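PDB 6NTR: ATP/GTP-binding site-containing protein A, which helps maintain the integrity of the cell envelope of Brucella abortus from the periplasm and is built on a beta-barrel-like fold. Local coordinates for residues 126-129 and 130-133; 134-138 and 139-143. All coordinates share one frame; numbering follows the deposited sequence.

Contact 1: 126-129 and 130-133; sequences PTRH and MEEL
Arg128 and Glu131 lie one helical turn apart, and the CD methylene of Arg128 meets the carboxylate of Glu131, 4.0 Å from OE1. The charged groups do not touch: Arg128 NH1 is 4.8 Å from Glu131 OE1, and the guanidinium and carboxylate planes are turned 45° against each other. A water spans the gap. It donates to Glu131 OE1 at 2.7 Å and sits in plane at the edge of the guanidinium, accepting only a weak bond from Arg128 NH1. Glu131 CG lies anti to its own carbonyl carbon (chi1 -74°), which carries the chain back along the helix and sets CG 3.2 Å from the carbonyl O of Thr127. Met130 folds back too, bent at chi2 and chi3, until its methyl CE is 3.5 Å from Pro126 O and 4.0 Å from His129 ND1. A bound glycerol lies close to this selenomethionine side chain. Beneath the side chains run four successive i to i+4 backbone bonds, the shortest from Glu132 N to Arg128 O at 2.7 Å. Further out, His129 NE2 is hydrogen-bonded to Thr161 OG1 and Glu132 OE1 to Gln124 NE2, while Leu133 packs on strands 187-195 and 207-214. Glu72 OE1 takes the N-H of Thr127. The arrangement is that of the first turns of an amphipathic alpha-helix lying against a beta-barrel-like fold, with His129 and Leu133 buried and Arg128 exposed.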
loop_
_atom_site.group_PDB
_atom_site.type_symbol
_atom_site.label_atom_id
_atom_site.label_comp_id
_atom_site.label_asym_id
_atom_site.label_seq_id
_atom_site.Cartn_x
_atom_site.Cartn_y
_atom_site.Cartn_z
ATOM N N PRO A 126 5.854 6.984 1.788
ATOM C CA PRO A 126 5.266 6.280 0.654
ATOM C C PRO A 126 5.329 6.954 -0.688
ATOM O O PRO A 126 5.584 6.246 -1.647
ATOM C CB PRO A 126 3.809 6.130 1.074
ATOM C CG PRO A 126 3.875 6.029 2.547
ATOM C CD PRO A 126 4.978 6.948 2.967
ATOM N N THR A 127 5.078 8.240 -0.806
ATOM C CA THR A 127 5.200 8.807 -2.126
ATOM C C THR A 127 6.636 8.800 -2.643
ATOM O O THR A 127 6.854 8.534 -3.804
ATOM C CB THR A 127 4.542 10.170 -2.264
ATOM O OG1 THR A 127 3.135 10.003 -2.109
ATOM C CG2 THR A 127 4.802 10.720 -3.635
ATOM N N ARG A 128 7.604 9.117 -1.788
ATOM C CA ARG A 128 8.993 9.133 -2.217
ATOM C C ARG A 128 9.440 7.742 -2.616
ATOM O O ARG A 128 9.972 7.551 -3.687
ATOM C CB ARG A 128 9.881 9.654 -1.101
ATOM C CG ARG A 128 11.073 10.453 -1.578
ATOM C CD ARG A 128 10.707 11.914 -1.732
ATOM N NE ARG A 128 11.801 12.799 -1.368
ATOM C CZ ARG A 128 11.811 14.102 -1.599
ATOM N NH1 ARG A 128 10.783 14.681 -2.188
ATOM N NH2 ARG A 128 12.852 14.824 -1.237
ATOM N N HIS A 129 9.140 6.768 -1.767
ATOM C CA HIS A 129 9.423 5.368 -2.042
ATOM C C HIS A 129 8.797 4.918 -3.353
ATOM O O HIS A 129 9.419 4.189 -4.132
ATOM C CB HIS A 129 8.904 4.541 -0.877
ATOM C CG HIS A 129 9.252 3.088 -0.931
ATOM N ND1 HIS A 129 8.759 2.235 -1.893
ATOM C CD2 HIS A 129 9.988 2.320 -0.092
ATOM C CE1 HIS A 129 9.201 1.011 -1.664
ATOM N NE2 HIS A 129 9.945 1.034 -0.575
HETATM N N MSE A 130 7.570 5.324 -3.609
HETATM C CA MSE A 130 6.946 4.973 -4.851
HETATM C C MSE A 130 7.751 5.619 -5.954
HETATM O O MSE A 130 8.067 4.969 -6.927
HETATM C CB MSE A 130 5.487 5.407 -4.871
HETATM C CG MSE A 130 4.542 4.292 -5.332
HETATM SE SE MSE A 130 4.871 2.495 -4.579
HETATM C CE MSE A 130 4.935 2.910 -2.669
ATOM N N GLU A 131 8.126 6.890 -5.778
ATOM C CA GLU A 131 8.866 7.598 -6.819
ATOM C C GLU A 131 10.209 6.944 -7.078
ATOM O O GLU A 131 10.648 6.839 -8.226
ATOM C CB GLU A 131 9.065 9.061 -6.428
ATOM C CG GLU A 131 7.828 9.897 -6.552
ATOM C CD GLU A 131 8.095 11.350 -6.268
ATOM O OE1 GLU A 131 8.538 11.666 -5.143
ATOM O OE2 GLU A 131 7.865 12.180 -7.170
ATOM N N GLU A 132 10.879 6.508 -6.018
ATOM C CA GLU A 132 12.155 5.819 -6.160
ATOM C C GLU A 132 11.991 4.484 -6.867
ATOM O O GLU A 132 12.885 4.042 -7.592
ATOM C CB GLU A 132 12.754 5.611 -4.782
ATOM C CG GLU A 132 14.024 4.870 -4.755
ATOM C CD GLU A 132 14.366 4.504 -3.348
ATOM O OE1 GLU A 132 13.571 3.746 -2.744
ATOM O OE2 GLU A 132 15.397 4.995 -2.837
ATOM N N LEU A 133 10.881 3.804 -6.616
ATOM C CA LEU A 133 10.615 2.562 -7.314
ATOM C C LEU A 133 10.518 2.796 -8.808
ATOM O O LEU A 133 11.107 2.050 -9.594
ATOM C CB LEU A 133 9.340 1.944 -6.763
ATOM C CG LEU A 133 8.616 0.805 -7.473
ATOM C CD1 LEU A 133 9.546 -0.226 -8.041
ATOM C CD2 LEU A 133 7.734 0.161 -6.455
HETATM O O HOH W 1 7.797 13.452 -3.189
#

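Contact 2: 134-138 and 139-143; sequences IGKAE and AGQKF
The helix ends between Lys136 and Gln141 by a 6→1 backbone bond, Gln141 N to Lys136 O at 2.8 Å, paired with a bond from Gly140 N to Ala137 O at 3.1 Å in which the donor stands well above the carbonyl plane, 65° out of it. The reversal of the chain brings the side chain of Gln141 across Lys136. Its CB rests 3.1 Å from Lys136 O, and the bend at chi2 (146°) lays the amide obliquely across the lysine methylenes. OE1 of Gln141 is 3.8 Å from Lys136 CB, while NE2 of the same amide is 3.7 Å from Lys136 CD, so the amide is in van der Waals contact with the extended chain. Lys136 also forms a cation-pi interaction with Tyr144, which places its ammonium beside strand 143-148. Ala139 adds a small contact, its CB 3.4 Å from Gly135 O; its N still makes the regular i to i+4 bond to that same oxygen, just before the helix pattern breaks at Gly140. Inward, Ala137 packs on Trp188 of strand 187-195. Taken together, the paired bonds and Gly140 at C-prime, whose positive phi (77°) favours glycine and turns the chain back toward the helix, define a Schellman motif, here closing helix 126-138 at the protein surface.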
loop_
_atom_site.group_PDB
_atom_site.type_symbol
_atom_site.label_atom_id
_atom_site.label_comp_id
_atom_site.label_asym_id
_atom_site.label_seq_id
_atom_site.Cartn_x
_atom_site.Cartn_y
_atom_site.Cartn_z
ATOM N N ILE A 134 9.800 3.842 -9.220
ATOM C CA ILE A 134 9.666 4.137 -10.646
ATOM C C ILE A 134 11.010 4.511 -11.242
ATOM O O ILE A 134 11.388 4.019 -12.310
ATOM C CB ILE A 134 8.630 5.252 -10.893
ATOM C CG1 ILE A 134 7.244 4.830 -10.416
ATOM C CG2 ILE A 134 8.546 5.591 -12.361
ATOM C CD1 ILE A 134 6.267 5.973 -10.349
ATOM N N GLY A 135 11.746 5.392 -10.578
ATOM C CA GLY A 135 13.030 5.834 -11.080
ATOM C C GLY A 135 13.977 4.675 -11.284
ATOM O O GLY A 135 14.482 4.453 -12.384
ATOM N N LYS A 136 14.204 3.915 -10.220
ATOM C CA LYS A 136 15.035 2.728 -10.330
ATOM C C LYS A 136 14.558 1.844 -11.474
ATOM O O LYS A 136 15.360 1.360 -12.273
ATOM C CB LYS A 136 15.038 1.983 -8.995
ATOM C CG LYS A 136 15.635 2.844 -7.885
ATOM C CD LYS A 136 16.242 2.064 -6.736
ATOM C CE LYS A 136 17.141 2.968 -5.882
ATOM N NZ LYS A 136 18.033 2.232 -4.937
ATOM N N ALA A 137 13.245 1.675 -11.608
ATOM C CA ALA A 137 12.721 0.847 -12.687
ATOM C C ALA A 137 13.021 1.448 -14.046
ATOM O O ALA A 137 13.421 0.736 -14.973
ATOM C CB ALA A 137 11.220 0.663 -12.517
ATOM N N GLU A 138 12.811 2.757 -14.187
ATOM C CA GLU A 138 13.058 3.436 -15.458
ATOM C C GLU A 138 14.520 3.341 -15.865
ATOM O O GLU A 138 14.838 3.234 -17.055
ATOM C CB GLU A 138 12.655 4.906 -15.347
ATOM C CG GLU A 138 11.183 5.187 -15.496
ATOM C CD GLU A 138 10.895 6.659 -15.475
ATOM O OE1 GLU A 138 11.739 7.437 -14.983
ATOM O OE2 GLU A 138 9.829 7.047 -15.973
ATOM N N ALA A 139 15.415 3.429 -14.888
ATOM C CA ALA A 139 16.850 3.345 -15.053
ATOM C C ALA A 139 17.351 1.910 -15.114
ATOM O O ALA A 139 18.536 1.660 -14.876
ATOM C CB ALA A 139 17.535 4.095 -13.913
ATOM N N GLY A 140 16.470 0.970 -15.398
ATOM C CA GLY A 140 16.850 -0.416 -15.538
ATOM C C GLY A 140 17.116 -1.274 -14.322
ATOM O O GLY A 140 17.445 -2.433 -14.466
ATOM N N GLN A 141 16.965 -0.729 -13.130
ATOM C CA GLN A 141 17.204 -1.506 -11.931
ATOM C C GLN A 141 16.138 -2.590 -11.800
ATOM O O GLN A 141 15.013 -2.389 -12.215
ATOM C CB GLN A 141 17.210 -0.595 -10.717
ATOM C CG GLN A 141 18.360 -0.821 -9.766
ATOM C CD GLN A 141 18.821 0.455 -9.113
ATOM O OE1 GLN A 141 18.737 1.525 -9.698
ATOM N NE2 GLN A 141 19.316 0.349 -7.897
ATOM N N LYS A 142 16.515 -3.753 -11.283
ATOM C CA LYS A 142 15.574 -4.852 -11.113
ATOM C C LYS A 142 15.555 -5.499 -9.728
ATOM O O LYS A 142 14.735 -6.361 -9.470
ATOM C CB LYS A 142 15.773 -5.908 -12.201
ATOM C CG LYS A 142 15.841 -5.331 -13.600
ATOM C CD LYS A 142 14.483 -5.272 -14.267
ATOM C CE LYS A 142 14.372 -4.053 -15.159
ATOM N NZ LYS A 142 13.991 -4.390 -16.551
ATOM N N PHE A 143 16.460 -5.098 -8.851
ATOM C CA PHE A 143 16.510 -5.657 -7.516
ATOM C C PHE A 143 17.159 -4.669 -6.561
ATOM O O PHE A 143 18.237 -4.189 -6.831
ATOM C CB PHE A 143 17.324 -6.943 -7.557
ATOM C CG PHE A 143 16.802 -8.035 -6.682
ATOM C CD1 PHE A 143 17.035 -8.018 -5.329
ATOM C CD2 PHE A 143 16.108 -9.089 -7.219
ATOM C CE1 PHE A 143 16.570 -9.027 -4.525
ATOM C CE2 PHE A 143 15.640 -10.103 -6.421
ATOM C CZ PHE A 143 15.874 -10.073 -5.073
#

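Contacts 1 and 2 follow each other along helix 126-138, with centres about 12 Å apart and no touch between them beyond the shared chain. Contact 1 holds the opening turns, its centre about 11 Å from that of the chain; contact 2 holds the helix end, about 19 Å out and largely at the surface. Tyr144 of strand 143-148 relates the two, since Glu132 and Leu133 touch it and Lys136 makes a cation-pi interaction with it. Strand 187-195 likewise receives Leu133 from contact 1 and Ala137 from contact 2. The glycerol, probably from crystallisation, is about 4 Å from the Met130 side chain, in contact 1.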